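Local atomic coordinates of uncharacterized conserved protein (PDB entry 4EZB), a protein that is of unknown function but is probably an oxidoreductase with a Rossmann-type dinucleotide-binding fold. Residues R50-Y54 against V76-V82; L213-R218 against V306-R311; E223-D227 against D237-V241. One frame throughout, in Å; residues are numbered along the deposited sequence.

In the fold
Interaction 1 comes first along the chain and lies in the mixed sheet of the N-terminal half, where strand 77-79 is an outermost strand within this chain and 50-54 lies next to it. Interactions 2 and 3 belong to the all-helical C-terminal half, on the other side of the chain's centre, with centres 54 and 53 Å from that of interaction 1. These two are neighbours, centres 14 Å apart, and they touch: Leu213 packs on Leu226 and Ala216 on Ile225, where helix 190-218 is followed by helix 222-232. Residues 223-241 fall within the span that 213-218 and 306-311 bracket. Both helical contacts also reach the second subunit, so this end of the molecule takes part in the dimer.

Interaction 1 (R50-Y54 against V76-V82); sequences RLAAY and VEPLDDV
Ala53 is gripped by two backbone bonds from the 76-82 segment: its N donates to Glu77 O at 2.8 Å, and its O accepts from Leu79 N at 2.9 Å. A third bond of this parallel pairing, from Glu77 N to Leu51 O, is weak at 3.4 Å. The short strand axes come within 4.7 Å and diverge by 35°. Val76 works with both branches: CG1, anti to its own backbone N (chi1 176°), meets the methyl CB of Ala53 at 3.8 Å, while its other branch, CG2, packs against CD1 of Leu51, the two side chains meeting at a slant. On the face of Ala52, the CD1 branch of Leu79 rests against Ala52 CB at 3.8 Å.

Tyr54 extends the contact beyond the strand pair. With CG anti to the backbone N (chi1 172°), its ring reaches the turn after Leu79: Val82 N lies 3.6 Å above one face, displaced toward the rim, and Asp80 O meets the edge in plane, 3.6 Å from Tyr54 CE1.

The two strands are the beta elements of a beta-alpha-beta unit joined through helix 64-73, which touches Pro78. Strand 26-30 flanks 50-54 on its other side, and helix 34-44 packs on Leu51 and Val76 through Ala40.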
ATOM      1  N   ARG A  50      -2.339   7.427  45.301  1.00 61.47           N
ATOM      2  CA  ARG A  50      -1.119   8.103  45.720  1.00 63.71           C
ATOM      3  C   ARG A  50      -0.161   8.165  44.518  1.00 64.22           C
ATOM      4  O   ARG A  50       0.303   7.131  44.030  1.00 65.55           O
ATOM      5  CB  ARG A  50      -0.455   7.361  46.885  1.00 70.21           C
ATOM      6  CG  ARG A  50      -0.726   7.952  48.262  1.00 80.30           C
ATOM      7  CD  ARG A  50      -2.076   7.518  48.817  1.00 90.91           C
ATOM      8  NE  ARG A  50      -2.350   8.089  50.138  1.00 96.93           N
ATOM      9  CZ  ARG A  50      -3.394   7.766  50.899  1.00103.58           C
ATOM     10  NH1 ARG A  50      -4.279   6.868  50.482  1.00109.24           N
ATOM     11  NH2 ARG A  50      -3.556   8.340  52.084  1.00103.23           N
ATOM     12  N   LEU A  51       0.094   9.374  44.025  1.00 59.95           N
ATOM     13  CA  LEU A  51       1.027   9.591  42.932  1.00 53.95           C
ATOM     14  C   LEU A  51       2.394   9.995  43.463  1.00 54.49           C
ATOM     15  O   LEU A  51       2.494  10.587  44.535  1.00 58.35           O
ATOM     16  CB  LEU A  51       0.480  10.652  41.964  1.00 54.70           C
ATOM     17  CG  LEU A  51      -0.864  10.372  41.257  1.00 57.47           C
ATOM     18  CD1 LEU A  51      -1.306  11.513  40.352  1.00 57.32           C
ATOM     19  CD2 LEU A  51      -0.806   9.081  40.441  1.00 56.72           C
ATOM     20  N   ALA A  52       3.442   9.649  42.718  1.00 52.29           N
ATOM     21  CA  ALA A  52       4.822  10.109  42.966  1.00 50.03           C
ATOM     22  C   ALA A  52       5.534  10.192  41.628  1.00 47.45           C
ATOM     23  O   ALA A  52       5.052   9.644  40.631  1.00 45.48           O
ATOM     24  CB  ALA A  52       5.570   9.176  43.911  1.00 48.63           C
ATOM     25  N   ALA A  53       6.659  10.896  41.587  1.00 45.75           N
ATOM     26  CA  ALA A  53       7.449  10.950  40.367  1.00 45.61           C
ATOM     27  C   ALA A  53       8.939  11.104  40.666  1.00 51.35           C
ATOM     28  O   ALA A  53       9.333  11.951  41.483  1.00 53.78           O
ATOM     29  CB  ALA A  53       6.971  12.070  39.469  1.00 43.21           C
ATOM     30  N   TYR A  54       9.764  10.266  40.031  1.00 50.75           N
ATOM     31  CA  TYR A  54      11.198  10.517  40.018  1.00 52.79           C
ATOM     32  C   TYR A  54      11.592  11.192  38.699  1.00 50.17           C
ATOM     33  O   TYR A  54      11.177  10.767  37.605  1.00 49.02           O
ATOM     34  CB  TYR A  54      12.060   9.280  40.302  1.00 54.86           C
ATOM     35  CG  TYR A  54      13.536   9.573  40.082  1.00 62.77           C
ATOM     36  CD1 TYR A  54      14.282  10.300  41.022  1.00 68.85           C
ATOM     37  CD2 TYR A  54      14.174   9.183  38.902  1.00 67.64           C
ATOM     38  CE1 TYR A  54      15.624  10.595  40.799  1.00 69.67           C
ATOM     39  CE2 TYR A  54      15.509   9.478  38.672  1.00 69.64           C
ATOM     40  CZ  TYR A  54      16.224  10.174  39.618  1.00 71.99           C
ATOM     41  OH  TYR A  54      17.542  10.444  39.365  1.00 79.68           O
ATOM     42  N   VAL A  76       1.265  15.574  42.870  1.00 66.11           N
ATOM     43  CA  VAL A  76       2.226  14.467  42.754  1.00 59.72           C
ATOM     44  C   VAL A  76       3.414  14.700  43.702  1.00 58.76           C
ATOM     45  O   VAL A  76       3.927  15.810  43.778  1.00 62.69           O
ATOM     46  CB  VAL A  76       2.756  14.369  41.302  1.00 56.09           C
ATOM     47  CG1 VAL A  76       3.831  13.297  41.176  1.00 53.58           C
ATOM     48  CG2 VAL A  76       1.622  14.098  40.322  1.00 53.54           C
ATOM     49  N   GLU A  77       3.859  13.668  44.413  1.00 55.99           N
ATOM     50  CA  GLU A  77       5.028  13.810  45.268  1.00 57.63           C
ATOM     51  C   GLU A  77       6.342  13.645  44.495  1.00 62.75           C
ATOM     52  O   GLU A  77       6.530  12.661  43.764  1.00 60.60           O
ATOM     53  CB  GLU A  77       5.003  12.828  46.436  1.00 63.51           C
ATOM     54  CG  GLU A  77       5.944  13.262  47.556  1.00 75.71           C
ATOM     55  CD  GLU A  77       6.541  12.114  48.360  1.00 87.63           C
ATOM     56  OE1 GLU A  77       5.835  11.112  48.609  1.00 93.83           O
ATOM     57  OE2 GLU A  77       7.722  12.224  48.767  1.00 91.30           O
ATOM     58  N   PRO A  78       7.259  14.614  44.648  1.00 63.75           N
ATOM     59  CA  PRO A  78       8.606  14.442  44.099  1.00 63.14           C
ATOM     60  C   PRO A  78       9.413  13.430  44.908  1.00 59.37           C
ATOM     61  O   PRO A  78       9.308  13.382  46.120  1.00 61.68           O
ATOM     62  CB  PRO A  78       9.216  15.846  44.218  1.00 66.36           C
ATOM     63  CG  PRO A  78       8.040  16.771  44.316  1.00 64.10           C
ATOM     64  CD  PRO A  78       7.030  15.995  45.110  1.00 62.04           C
ATOM     65  N   LEU A  79      10.174  12.594  44.224  1.00 58.93           N
ATOM     66  CA  LEU A  79      11.069  11.668  44.881  1.00 63.24           C
ATOM     67  C   LEU A  79      12.462  12.196  44.601  1.00 65.03           C
ATOM     68  O   LEU A  79      12.743  12.604  43.478  1.00 65.56           O
ATOM     69  CB  LEU A  79      10.896  10.254  44.299  1.00 65.77           C
ATOM     70  CG  LEU A  79       9.526   9.572  44.467  1.00 64.45           C
ATOM     71  CD1 LEU A  79       9.311   8.468  43.445  1.00 60.85           C
ATOM     72  CD2 LEU A  79       9.359   9.040  45.887  1.00 62.74           C
ATOM     73  N   ASP A  80      13.319  12.212  45.618  1.00 73.02           N
ATOM     74  CA  ASP A  80      14.699  12.696  45.462  1.00 83.98           C
ATOM     75  C   ASP A  80      15.566  11.682  44.686  1.00 80.39           C
ATOM     76  O   ASP A  80      16.524  12.063  43.991  1.00 76.85           O
ATOM     77  CB  ASP A  80      15.319  13.008  46.835  1.00 96.00           C
ATOM     78  CG  ASP A  80      16.572  13.883  46.735  1.00112.31           C
ATOM     79  OD1 ASP A  80      16.445  15.084  46.397  1.00119.38           O
ATOM     80  OD2 ASP A  80      17.685  13.375  47.009  1.00115.98           O
ATOM     81  N   ASP A  81      15.195  10.403  44.801  1.00 72.45           N
ATOM     82  CA  ASP A  81      15.984   9.276  44.304  1.00 67.29           C
ATOM     83  C   ASP A  81      15.118   8.194  43.634  1.00 61.11           C
ATOM     84  O   ASP A  81      13.905   8.065  43.920  1.00 56.48           O
ATOM     85  CB  ASP A  81      16.775   8.656  45.463  1.00 70.03           C
ATOM     86  CG  ASP A  81      17.822   7.670  44.991  1.00 76.44           C
ATOM     87  OD1 ASP A  81      18.629   8.037  44.109  1.00 80.49           O
ATOM     88  OD2 ASP A  81      17.840   6.525  45.489  1.00 79.74           O
ATOM     89  N   VAL A  82      15.744   7.409  42.757  1.00 55.08           N
ATOM     90  CA  VAL A  82      15.065   6.273  42.126  1.00 53.81           C
ATOM     91  C   VAL A  82      14.559   5.240  43.163  1.00 52.71           C
ATOM     92  O   VAL A  82      13.528   4.588  42.948  1.00 48.54           O
ATOM     93  CB  VAL A  82      15.899   5.633  40.981  1.00 50.98           C
ATOM     94  CG1 VAL A  82      17.140   4.909  41.506  1.00 51.21           C
ATOM     95  CG2 VAL A  82      15.027   4.697  40.157  1.00 47.96           C
TER

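Interaction 2 (L213-R218 against V306-R311)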
ATOM      1  N   LEU A 213      -0.685   8.438  -7.550  1.00 35.20           N
ATOM      2  CA  LEU A 213      -1.331   9.685  -7.935  1.00 38.16           C
ATOM      3  C   LEU A 213      -0.422  10.695  -8.632  1.00 39.75           C
ATOM      4  O   LEU A 213      -0.850  11.367  -9.565  1.00 39.46           O
ATOM      5  CB  LEU A 213      -2.024  10.344  -6.734  1.00 39.35           C
ATOM      6  CG  LEU A 213      -3.278   9.666  -6.177  1.00 40.00           C
ATOM      7  CD1 LEU A 213      -4.084  10.646  -5.325  1.00 39.88           C
ATOM      8  CD2 LEU A 213      -4.150   9.104  -7.287  1.00 40.36           C
ATOM      9  N   SER A 214       0.826  10.811  -8.177  1.00 38.54           N
ATOM     10  CA  SER A 214       1.747  11.744  -8.797  1.00 41.98           C
ATOM     11  C   SER A 214       2.243  11.227 -10.157  1.00 43.99           C
ATOM     12  O   SER A 214       2.614  12.013 -11.033  1.00 49.53           O
ATOM     13  CB  SER A 214       2.911  12.033  -7.853  1.00 42.79           C
ATOM     14  OG  SER A 214       3.661  10.871  -7.643  1.00 40.91           O
ATOM     15  N   SER A 215       2.247   9.906 -10.305  1.00 41.37           N
ATOM     16  CA  SER A 215       2.522   9.218 -11.558  1.00 43.37           C
ATOM     17  C   SER A 215       1.407   9.519 -12.529  1.00 43.25           C
ATOM     18  O   SER A 215       1.635  10.028 -13.643  1.00 42.92           O
ATOM     19  CB  SER A 215       2.521   7.708 -11.314  1.00 45.87           C
ATOM     20  OG  SER A 215       3.784   7.278 -10.870  1.00 48.86           O
ATOM     21  N   ALA A 216       0.201   9.177 -12.084  1.00 39.58           N
ATOM     22  CA  ALA A 216      -1.011   9.429 -12.816  1.00 39.09           C
ATOM     23  C   ALA A 216      -1.073  10.859 -13.295  1.00 42.35           C
ATOM     24  O   ALA A 216      -1.506  11.142 -14.439  1.00 42.16           O
ATOM     25  CB  ALA A 216      -2.215   9.118 -11.947  1.00 36.98           C
ATOM     26  N   GLU A 217      -0.678  11.769 -12.414  1.00 43.13           N
ATOM     27  CA  GLU A 217      -0.754  13.194 -12.717  1.00 44.16           C
ATOM     28  C   GLU A 217       0.236  13.599 -13.797  1.00 45.33           C
ATOM     29  O   GLU A 217      -0.084  14.402 -14.658  1.00 45.26           O
ATOM     30  CB  GLU A 217      -0.515  14.025 -11.458  1.00 45.32           C
ATOM     31  CG  GLU A 217      -0.623  15.526 -11.688  1.00 49.37           C
ATOM     32  CD  GLU A 217      -2.052  16.018 -11.884  1.00 53.43           C
ATOM     33  OE1 GLU A 217      -3.021  15.259 -11.654  1.00 54.19           O
ATOM     34  OE2 GLU A 217      -2.207  17.187 -12.266  1.00 58.73           O
ATOM     35  N   ARG A 218       1.440  13.038 -13.749  1.00 46.65           N
ATOM     36  CA  ARG A 218       2.420  13.267 -14.795  1.00 47.11           C
ATOM     37  C   ARG A 218       1.924  12.671 -16.096  1.00 48.12           C
ATOM     38  O   ARG A 218       2.252  13.177 -17.173  1.00 47.97           O
ATOM     39  CB  ARG A 218       3.782  12.659 -14.440  1.00 49.87           C
ATOM     40  CG  ARG A 218       4.551  13.434 -13.378  1.00 52.86           C
ATOM     41  CD  ARG A 218       6.025  13.045 -13.333  1.00 56.99           C
ATOM     42  NE  ARG A 218       6.730  13.421 -14.560  1.00 62.57           N
ATOM     43  CZ  ARG A 218       6.941  14.678 -14.965  1.00 69.37           C
ATOM     44  NH1 ARG A 218       6.515  15.711 -14.241  1.00 68.23           N
ATOM     45  NH2 ARG A 218       7.591  14.911 -16.106  1.00 73.02           N
ATOM     46  N   VAL A 306      -1.395  17.004  -5.474  1.00 43.93           N
ATOM     47  CA  VAL A 306      -0.920  16.080  -6.491  1.00 42.29           C
ATOM     48  C   VAL A 306      -0.141  16.802  -7.594  1.00 43.73           C
ATOM     49  O   VAL A 306       0.950  16.348  -7.964  1.00 42.65           O
ATOM     50  CB  VAL A 306      -2.050  15.136  -7.003  1.00 42.01           C
ATOM     51  CG1 VAL A 306      -1.598  14.337  -8.216  1.00 40.64           C
ATOM     52  CG2 VAL A 306      -2.444  14.156  -5.913  1.00 40.22           C
ATOM     53  N   PRO A 307      -0.655  17.949  -8.096  1.00 45.32           N
ATOM     54  CA  PRO A 307       0.138  18.637  -9.141  1.00 48.52           C
ATOM     55  C   PRO A 307       1.489  19.112  -8.626  1.00 48.92           C
ATOM     56  O   PRO A 307       2.483  19.137  -9.370  1.00 49.02           O
ATOM     57  CB  PRO A 307      -0.751  19.810  -9.551  1.00 48.89           C
ATOM     58  CG  PRO A 307      -2.132  19.319  -9.259  1.00 48.37           C
ATOM     59  CD  PRO A 307      -2.019  18.490  -8.005  1.00 45.17           C
ATOM     60  N   VAL A 308       1.530  19.444  -7.344  1.00 48.17           N
ATOM     61  CA  VAL A 308       2.772  19.875  -6.752  1.00 47.78           C
ATOM     62  C   VAL A 308       3.752  18.703  -6.672  1.00 48.00           C
ATOM     63  O   VAL A 308       4.890  18.836  -7.137  1.00 49.37           O
ATOM     64  CB  VAL A 308       2.572  20.612  -5.415  1.00 46.74           C
ATOM     65  CG1 VAL A 308       3.901  20.758  -4.685  1.00 48.64           C
ATOM     66  CG2 VAL A 308       1.952  21.978  -5.671  1.00 46.49           C
ATOM     67  N   LEU A 309       3.303  17.572  -6.118  1.00 46.66           N
ATOM     68  CA  LEU A 309       4.090  16.337  -6.064  1.00 45.99           C
ATOM     69  C   LEU A 309       4.520  15.853  -7.445  1.00 48.94           C
ATOM     70  O   LEU A 309       5.677  15.459  -7.635  1.00 49.07           O
ATOM     71  CB  LEU A 309       3.274  15.208  -5.432  1.00 43.40           C
ATOM     72  CG  LEU A 309       3.093  15.175  -3.927  1.00 44.42           C
ATOM     73  CD1 LEU A 309       2.210  13.988  -3.563  1.00 43.32           C
ATOM     74  CD2 LEU A 309       4.457  15.092  -3.241  1.00 43.41           C
ATOM     75  N   ALA A 310       3.576  15.838  -8.390  1.00 48.73           N
ATOM     76  CA  ALA A 310       3.871  15.445  -9.773  1.00 50.96           C
ATOM     77  C   ALA A 310       5.106  16.212 -10.292  1.00 54.28           C
ATOM     78  O   ALA A 310       6.085  15.604 -10.743  1.00 53.37           O
ATOM     79  CB  ALA A 310       2.669  15.686 -10.674  1.00 49.73           C
ATOM     80  N   ARG A 311       5.058  17.535 -10.179  1.00 57.52           N
ATOM     81  CA  ARG A 311       6.150  18.398 -10.626  1.00 63.47           C
ATOM     82  C   ARG A 311       7.388  18.304  -9.746  1.00 64.23           C
ATOM     83  O   ARG A 311       8.501  18.168 -10.247  1.00 65.59           O
ATOM     84  CB  ARG A 311       5.671  19.844 -10.732  1.00 68.49           C
ATOM     85  CG  ARG A 311       5.542  20.373 -12.161  1.00 76.20           C
ATOM     86  CD  ARG A 311       5.073  19.330 -13.178  1.00 78.53           C
ATOM     87  NE  ARG A 311       3.626  19.103 -13.161  1.00 78.53           N
ATOM     88  CZ  ARG A 311       2.995  18.240 -13.951  1.00 77.57           C
ATOM     89  NH1 ARG A 311       1.677  18.108 -13.865  1.00 75.04           N
ATOM     90  NH2 ARG A 311       3.683  17.512 -14.830  1.00 77.94           N
TER
HETATM   91  O   HOH W   1       3.011  16.146 -17.780  1.00 57.93           O
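Glu217 is the knob of this crossing, its side chain seated among Val306, Pro307, Ala310 and Arg311. The short helix axes approach to 8.2 Å at 81°, and the small residues Ser214 and Ala310 let the backbones come close, with Ser214 CA 4.4 Å from Ala310 CA. Packing is tight here: Glu217 CB meets Val306 CG1 at 3.4 Å, and Glu217 CG meets Ala310 CB at the same distance. The Glu217 chain leaves with CG anti to the backbone N and bends at chi2 (73°), which brings OE2 over toward Pro307 CG; OE1 is hydrogen-bonded to Thr222. Val306 uses both branches, CG1 lying 3.3 Å from Leu213 O and CG2 packing at 3.9 Å on Leu213 CD1.

Toward Arg218 and Arg311 the contact loosens and turns polar. No direct hydrogen bond joins the segments. The two guanidinium planes are 64° apart, with Arg218 NH1 3.4 Å from Arg311 NH2, a close approach of like charges. A water donates to Arg218 O and weakly accepts from Arg311 NH2, while Glu217 OE2 stays 4.3 Å from Arg311 NH1, beyond a salt bridge. Arg218 NE instead bonds to Phe270 O of the second subunit.

Around the crossing, helix 275-291 packs on Leu309, helix 238-268 on Leu213 and Val306, and helix 222-232 on Leu213 and Ala216.

Interaction 3 (E223-D227 against D237-V241)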
ATOM      1  N   GLU A 223      -7.804  11.495 -12.269  1.00 41.93           N
ATOM      2  CA  GLU A 223      -9.214  11.224 -12.004  1.00 42.17           C
ATOM      3  C   GLU A 223      -9.593   9.842 -12.448  1.00 42.72           C
ATOM      4  O   GLU A 223     -10.400   9.171 -11.784  1.00 46.13           O
ATOM      5  CB  GLU A 223     -10.134  12.259 -12.686  1.00 44.86           C
ATOM      6  CG  GLU A 223     -10.097  13.648 -12.058  1.00 48.44           C
ATOM      7  CD  GLU A 223     -10.342  13.632 -10.555  1.00 51.29           C
ATOM      8  OE1 GLU A 223     -11.260  12.911 -10.104  1.00 53.09           O
ATOM      9  OE2 GLU A 223      -9.618  14.333  -9.819  1.00 51.43           O
ATOM     10  N   ARG A 224      -9.009   9.386 -13.555  1.00 41.42           N
ATOM     11  CA  ARG A 224      -9.331   8.043 -14.032  1.00 40.03           C
ATOM     12  C   ARG A 224      -8.769   6.959 -13.149  1.00 39.16           C
ATOM     13  O   ARG A 224      -9.406   5.898 -12.969  1.00 39.70           O
ATOM     14  CB  ARG A 224      -8.937   7.830 -15.488  1.00 41.47           C
ATOM     15  CG  ARG A 224      -9.978   8.403 -16.416  1.00 45.49           C
ATOM     16  CD  ARG A 224      -9.784   7.899 -17.821  1.00 49.17           C
ATOM     17  NE  ARG A 224     -10.341   8.857 -18.766  1.00 50.90           N
ATOM     18  CZ  ARG A 224     -11.528   8.712 -19.339  1.00 54.11           C
ATOM     19  NH1 ARG A 224     -12.252   7.639 -19.063  1.00 54.85           N
ATOM     20  NH2 ARG A 224     -11.987   9.625 -20.184  1.00 54.81           N
ATOM     21  N   ILE A 225      -7.577   7.214 -12.608  1.00 37.77           N
ATOM     22  CA  ILE A 225      -6.951   6.291 -11.683  1.00 35.60           C
ATOM     23  C   ILE A 225      -7.691   6.258 -10.333  1.00 35.72           C
ATOM     24  O   ILE A 225      -7.757   5.233  -9.702  1.00 35.06           O
ATOM     25  CB  ILE A 225      -5.473   6.656 -11.454  1.00 36.96           C
ATOM     26  CG1 ILE A 225      -4.588   6.155 -12.601  1.00 40.02           C
ATOM     27  CG2 ILE A 225      -4.977   6.079 -10.138  1.00 35.46           C
ATOM     28  CD1 ILE A 225      -4.417   4.643 -12.618  1.00 41.60           C
ATOM     29  N   LEU A 226      -8.182   7.399  -9.868  1.00 38.60           N
ATOM     30  CA  LEU A 226      -9.027   7.413  -8.672  1.00 39.57           C
ATOM     31  C   LEU A 226     -10.314   6.623  -8.907  1.00 41.22           C
ATOM     32  O   LEU A 226     -10.723   5.834  -8.059  1.00 42.25           O
ATOM     33  CB  LEU A 226      -9.288   8.848  -8.187  1.00 37.65           C
ATOM     34  CG  LEU A 226      -8.069   9.389  -7.427  1.00 36.97           C
ATOM     35  CD1 LEU A 226      -8.004  10.914  -7.338  1.00 37.70           C
ATOM     36  CD2 LEU A 226      -7.960   8.754  -6.036  1.00 35.89           C
ATOM     37  N   ASP A 227     -10.914   6.793 -10.080  1.00 44.35           N
ATOM     38  CA  ASP A 227     -12.066   5.971 -10.504  1.00 45.84           C
ATOM     39  C   ASP A 227     -11.762   4.494 -10.456  1.00 46.50           C
ATOM     40  O   ASP A 227     -12.585   3.706 -10.003  1.00 45.94           O
ATOM     41  CB  ASP A 227     -12.486   6.287 -11.939  1.00 48.82           C
ATOM     42  CG  ASP A 227     -13.147   7.627 -12.076  1.00 55.79           C
ATOM     43  OD1 ASP A 227     -13.545   8.244 -11.059  1.00 56.90           O
ATOM     44  OD2 ASP A 227     -13.280   8.071 -13.231  1.00 66.83           O
ATOM     45  N   ASP A 237     -14.412   5.848   0.083  1.00 51.83           N
ATOM     46  CA  ASP A 237     -14.332   7.006  -0.822  1.00 52.02           C
ATOM     47  C   ASP A 237     -12.860   7.402  -0.932  1.00 49.40           C
ATOM     48  O   ASP A 237     -12.269   7.955   0.006  1.00 49.74           O
ATOM     49  CB  ASP A 237     -15.188   8.174  -0.317  1.00 52.76           C
ATOM     50  CG  ASP A 237     -15.152   9.380  -1.248  1.00 59.49           C
ATOM     51  OD1 ASP A 237     -14.063   9.771  -1.728  1.00 60.76           O
ATOM     52  OD2 ASP A 237     -16.221   9.966  -1.494  1.00 62.57           O
ATOM     53  N   TRP A 238     -12.259   7.087  -2.071  1.00 44.05           N
ATOM     54  CA  TRP A 238     -10.805   7.181  -2.197  1.00 38.61           C
ATOM     55  C   TRP A 238     -10.295   8.597  -2.342  1.00 38.27           C
ATOM     56  O   TRP A 238      -9.112   8.880  -2.105  1.00 37.97           O
ATOM     57  CB  TRP A 238     -10.318   6.276  -3.324  1.00 37.60           C
ATOM     58  CG  TRP A 238     -10.364   4.873  -2.853  1.00 37.64           C
ATOM     59  CD1 TRP A 238     -11.439   4.014  -2.903  1.00 39.38           C
ATOM     60  CD2 TRP A 238      -9.318   4.172  -2.192  1.00 37.96           C
ATOM     61  NE1 TRP A 238     -11.105   2.812  -2.328  1.00 39.83           N
ATOM     62  CE2 TRP A 238      -9.811   2.879  -1.880  1.00 39.80           C
ATOM     63  CE3 TRP A 238      -8.002   4.505  -1.835  1.00 39.66           C
ATOM     64  CZ2 TRP A 238      -9.022   1.902  -1.231  1.00 42.09           C
ATOM     65  CZ3 TRP A 238      -7.219   3.540  -1.180  1.00 40.24           C
ATOM     66  CH2 TRP A 238      -7.733   2.251  -0.897  1.00 41.60           C
ATOM     67  N   ARG A 239     -11.182   9.497  -2.721  1.00 37.57           N
ATOM     68  CA  ARG A 239     -10.813  10.901  -2.815  1.00 41.55           C
ATOM     69  C   ARG A 239     -10.701  11.506  -1.408  1.00 41.77           C
ATOM     70  O   ARG A 239      -9.733  12.210  -1.121  1.00 40.32           O
ATOM     71  CB  ARG A 239     -11.771  11.662  -3.745  1.00 44.07           C
ATOM     72  CG  ARG A 239     -11.525  11.297  -5.214  1.00 45.73           C
ATOM     73  CD  ARG A 239     -12.622  11.820  -6.121  1.00 48.62           C
ATOM     74  NE  ARG A 239     -12.303  11.666  -7.539  1.00 48.70           N
ATOM     75  CZ  ARG A 239     -12.515  10.559  -8.250  1.00 49.28           C
ATOM     76  NH1 ARG A 239     -13.017   9.470  -7.682  1.00 47.64           N
ATOM     77  NH2 ARG A 239     -12.192  10.531  -9.533  1.00 48.97           N
ATOM     78  N   ASP A 240     -11.657  11.187  -0.531  1.00 41.84           N
ATOM     79  CA  ASP A 240     -11.546  11.493   0.901  1.00 43.49           C
ATOM     80  C   ASP A 240     -10.288  10.877   1.494  1.00 42.13           C
ATOM     81  O   ASP A 240      -9.588  11.520   2.262  1.00 43.39           O
ATOM     82  CB  ASP A 240     -12.748  10.974   1.678  1.00 46.57           C
ATOM     83  CG  ASP A 240     -14.036  11.691   1.322  1.00 57.23           C
ATOM     84  OD1 ASP A 240     -14.008  12.774   0.691  1.00 56.70           O
ATOM     85  OD2 ASP A 240     -15.098  11.153   1.687  1.00 67.88           O
ATOM     86  N   VAL A 241      -9.980   9.638   1.138  1.00 40.36           N
ATOM     87  CA  VAL A 241      -8.737   9.033   1.631  1.00 39.83           C
ATOM     88  C   VAL A 241      -7.490   9.789   1.195  1.00 37.44           C
ATOM     89  O   VAL A 241      -6.552   9.978   1.986  1.00 38.41           O
ATOM     90  CB  VAL A 241      -8.639   7.532   1.253  1.00 37.56           C
ATOM     91  CG1 VAL A 241      -7.253   6.961   1.599  1.00 31.35           C
ATOM     92  CG2 VAL A 241      -9.750   6.751   1.950  1.00 38.68           C
TER
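Arg239 presents its guanidinium edge to two acids, Glu223 and Asp227, and one face to Leu226 between them in sequence. The approach to Glu223 is side-on: NE and NH2 both donate to the single oxygen OE1, with NH2 2.6 Å and NE 3.0 Å from it. OE1 lies in the guanidinium plane, but the two donors use it differently, NE through its syn lone pair and NH2 on the anti side, 29° out of the carboxylate plane. The carboxylate and guanidinium planes are 32° apart.

Asp227 binds less squarely. Arg239 NH2 reaches Asp227 OD1 at 3.1 Å from above the carboxylate, and the two planes stand 46° apart. NH2 thus bridges both acids, completing a salt-bridge network. The extended run of Arg239 from CG to NE carries the group across to helix 222-232, where Leu226 CB sits 3.5 Å above the guanidinium plane, toward its rim. Leu226 CD2 lies 4.4 Å from Trp238 CB, a looser apolar contact.

Replacing Arg239 with a leucine would probably leave the neighbouring carboxylates of Glu223 and Asp227 without their shared positive partner and uncover part of Leu226.

Asp237 caps the start of the helix bearing Arg239, OD1 accepting from Asp240 N at 3.0 Å. Tyr302, on helix 301-312, hydrogen-bonds to Glu223 OE2. The contact thus ties helix 222-232 to the first turn of helix 238-268, while helix 190-218 packs on both through Leu213 to Leu226 and Leu209 to Val241.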